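PDB 4Q7Q: lipolytic protein G-D-S-L family, which is a possible lipase of the SGNH-hydrolase clan, probably hydrolysing ester bonds in a substrate not yet identified. Local coordinates for residues 47-51 and 66-70. Coordinates in Å, arbitrary orientation, origin at the centre of the assembly. Numbering follows the deposited sequence.
Sequences INQGH and LGLIK
Residues 47-50 end strand 44-50, with psi of Gln49 falling to 41°, and His51 begins the loop that follows. The irregular residues 66-69 run at 165° to 47-51 (end-to-end CA directions), nearly antiparallel, with Gln49 opposite Leu68 at 7.8 Å between their CA atoms. No backbone-to-backbone hydrogen bond joins them; side chains bridge the gap. Polar contacts centre on buried Gln49, whose m,m side chain carries its amide to the loop: NE2 donates to Leu66 O (3.0 Å, nearly linear) and to a water 3.0 Å away, which in turn donates to Gly67 O at 2.9 Å. Gln49 OE1 accepts from His51 NE2 (2.8 Å), fixing the amide's orientation. Gly67 turns the loop here with positive phi (74°). In this parallel alpha/beta fold of the GDSL family, edge strand 44-50 is hydrogen-bonded to strand 6-12, while the loop containing 66-70 belongs to the helix-containing crossover to strand 73-77. Van der Waals contacts come from every second residue, Ile47, Gln49 and His51, whose CA-to-CB bonds point toward the loop: Ile47 CD1 and Ile69 CD1 form the apolar pair, 3.6 Å apart, Gln49 CG lies 3.7 Å from Leu68 CD2, and His51 CE1 3.9 Å from Leu66 CD2. Asn48 instead forms an Asx turn, its OD1 accepting from Gly50 N (2.8 Å).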
ATOM      1  N   ILE A  47       4.348  11.209 -11.217  1.00 18.33           N
ATOM      2  CA  ILE A  47       5.541  11.521 -10.463  1.00 17.66           C
ATOM      3  C   ILE A  47       5.513  10.600  -9.259  1.00 17.40           C
ATOM      4  O   ILE A  47       4.541  10.579  -8.504  1.00 18.16           O
ATOM      5  CB  ILE A  47       5.542  12.985 -10.026  1.00 19.65           C
ATOM      6  CG1 ILE A  47       5.726  13.869 -11.258  1.00 22.12           C
ATOM      7  CG2 ILE A  47       6.639  13.245  -9.005  1.00 20.35           C
ATOM      8  CD1 ILE A  47       5.603  15.333 -10.970  1.00 24.99           C
ATOM      9  N   ASN A  48       6.574   9.822  -9.099  1.00 16.23           N
ATOM     10  CA  ASN A  48       6.648   8.837  -8.036  1.00 15.46           C
ATOM     11  C   ASN A  48       7.106   9.457  -6.716  1.00 15.40           C
ATOM     12  O   ASN A  48       8.295   9.715  -6.510  1.00 17.55           O
ATOM     13  CB  ASN A  48       7.583   7.699  -8.454  1.00 15.77           C
ATOM     14  CG  ASN A  48       7.544   6.522  -7.503  1.00 15.84           C
ATOM     15  OD1 ASN A  48       7.322   6.682  -6.300  1.00 16.19           O
ATOM     16  ND2 ASN A  48       7.768   5.326  -8.035  1.00 16.25           N
ATOM     17  N   GLN A  49       6.146   9.705  -5.835  1.00 15.53           N
ATOM     18  CA  GLN A  49       6.440  10.169  -4.485  1.00 15.42           C
ATOM     19  C   GLN A  49       6.133   9.060  -3.477  1.00 14.16           C
ATOM     20  O   GLN A  49       5.588   9.288  -2.392  1.00 14.50           O
ATOM     21  CB  GLN A  49       5.706  11.477  -4.171  1.00 16.66           C
ATOM     22  CG  GLN A  49       6.403  12.699  -4.756  1.00 18.51           C
ATOM     23  CD  GLN A  49       7.548  13.176  -3.887  1.00 18.63           C
ATOM     24  OE1 GLN A  49       7.854  12.576  -2.850  1.00 19.99           O
ATOM     25  NE2 GLN A  49       8.175  14.279  -4.289  1.00 19.70           N
ATOM     26  N   GLY A  50       6.493   7.838  -3.861  1.00 13.98           N
ATOM     27  CA  GLY A  50       6.439   6.705  -2.964  1.00 14.27           C
ATOM     28  C   GLY A  50       7.758   6.625  -2.235  1.00 14.58           C
ATOM     29  O   GLY A  50       8.832   6.706  -2.848  1.00 16.11           O
ATOM     30  N   HIS A  51       7.682   6.463  -0.923  1.00 14.09           N
ATOM     31  CA  HIS A  51       8.875   6.383  -0.089  1.00 14.30           C
ATOM     32  C   HIS A  51       8.941   5.038   0.601  1.00 14.20           C
ATOM     33  O   HIS A  51       8.051   4.668   1.362  1.00 13.66           O
ATOM     34  CB  HIS A  51       8.898   7.545   0.898  1.00 14.40           C
ATOM     35  CG  HIS A  51       9.003   8.866   0.216  1.00 13.71           C
ATOM     36  ND1 HIS A  51      10.201   9.531   0.068  1.00 15.38           N
ATOM     37  CD2 HIS A  51       8.074   9.614  -0.422  1.00 15.31           C
ATOM     38  CE1 HIS A  51       9.999  10.647  -0.609  1.00 16.48           C
ATOM     39  NE2 HIS A  51       8.715  10.719  -0.924  1.00 17.00           N
ATOM     40  N   LEU A  66      10.012  16.995   0.833  1.00 19.42           N
ATOM     41  CA  LEU A  66       9.937  15.887  -0.111  1.00 18.69           C
ATOM     42  C   LEU A  66      10.151  16.303  -1.561  1.00 18.97           C
ATOM     43  O   LEU A  66      10.250  15.453  -2.448  1.00 18.96           O
ATOM     44  CB  LEU A  66       8.589  15.175   0.019  1.00 19.52           C
ATOM     45  CG  LEU A  66       8.278  14.563   1.382  1.00 20.29           C
ATOM     46  CD1 LEU A  66       6.990  13.768   1.315  1.00 21.65           C
ATOM     47  CD2 LEU A  66       9.436  13.680   1.832  1.00 20.20           C
ATOM     48  N   GLY A  67      10.212  17.606  -1.808  1.00 19.44           N
ATOM     49  CA  GLY A  67      10.293  18.093  -3.169  1.00 19.15           C
ATOM     50  C   GLY A  67       8.967  17.975  -3.893  1.00 20.81           C
ATOM     51  O   GLY A  67       8.931  17.926  -5.124  1.00 22.76           O
ATOM     52  N   LEU A  68       7.872  17.913  -3.136  1.00 21.50           N
ATOM     53  CA  LEU A  68       6.546  17.903  -3.742  1.00 21.64           C
ATOM     54  C   LEU A  68       6.351  19.147  -4.594  1.00 24.30           C
ATOM     55  O   LEU A  68       6.692  20.254  -4.174  1.00 25.56           O
ATOM     56  CB  LEU A  68       5.458  17.851  -2.672  1.00 21.43           C
ATOM     57  CG  LEU A  68       5.316  16.527  -1.933  1.00 21.61           C
ATOM     58  CD1 LEU A  68       4.374  16.700  -0.755  1.00 22.62           C
ATOM     59  CD2 LEU A  68       4.800  15.458  -2.880  1.00 21.90           C
ATOM     60  N   ILE A  69       5.800  18.967  -5.788  1.00 25.05           N
ATOM     61  CA  ILE A  69       5.553  20.107  -6.661  1.00 25.48           C
ATOM     62  C   ILE A  69       4.069  20.299  -6.929  1.00 25.38           C
ATOM     63  O   ILE A  69       3.244  19.458  -6.582  1.00 24.16           O
ATOM     64  CB  ILE A  69       6.292  19.978  -8.011  1.00 29.18           C
ATOM     65  CG1 ILE A  69       5.705  18.841  -8.844  1.00 30.46           C
ATOM     66  CG2 ILE A  69       7.788  19.783  -7.790  1.00 31.40           C
ATOM     67  CD1 ILE A  69       6.218  18.822 -10.279  1.00 31.60           C
ATOM     68  N   LYS A  70       3.736  21.427  -7.539  1.00 26.40           N
ATOM     69  CA  LYS A  70       2.369  21.693  -7.954  1.00 27.28           C
ATOM     70  C   LYS A  70       1.986  20.743  -9.091  1.00 27.36           C
ATOM     71  O   LYS A  70       2.731  20.579 -10.063  1.00 28.85           O
ATOM     72  CB  LYS A  70       2.234  23.149  -8.400  1.00 29.21           C
ATOM     73  CG  LYS A  70       0.826  23.561  -8.782  1.00 31.56           C
ATOM     74  CD  LYS A  70       0.809  25.016  -9.231  1.00 34.05           C
ATOM     75  CE  LYS A  70      -0.604  25.520  -9.495  1.00 36.74           C
ATOM     76  NZ  LYS A  70      -0.625  26.999  -9.704  1.00 39.53           N
TER
HETATM   77  O   HOH W   1       7.392  16.021  -6.661  1.00 35.07           O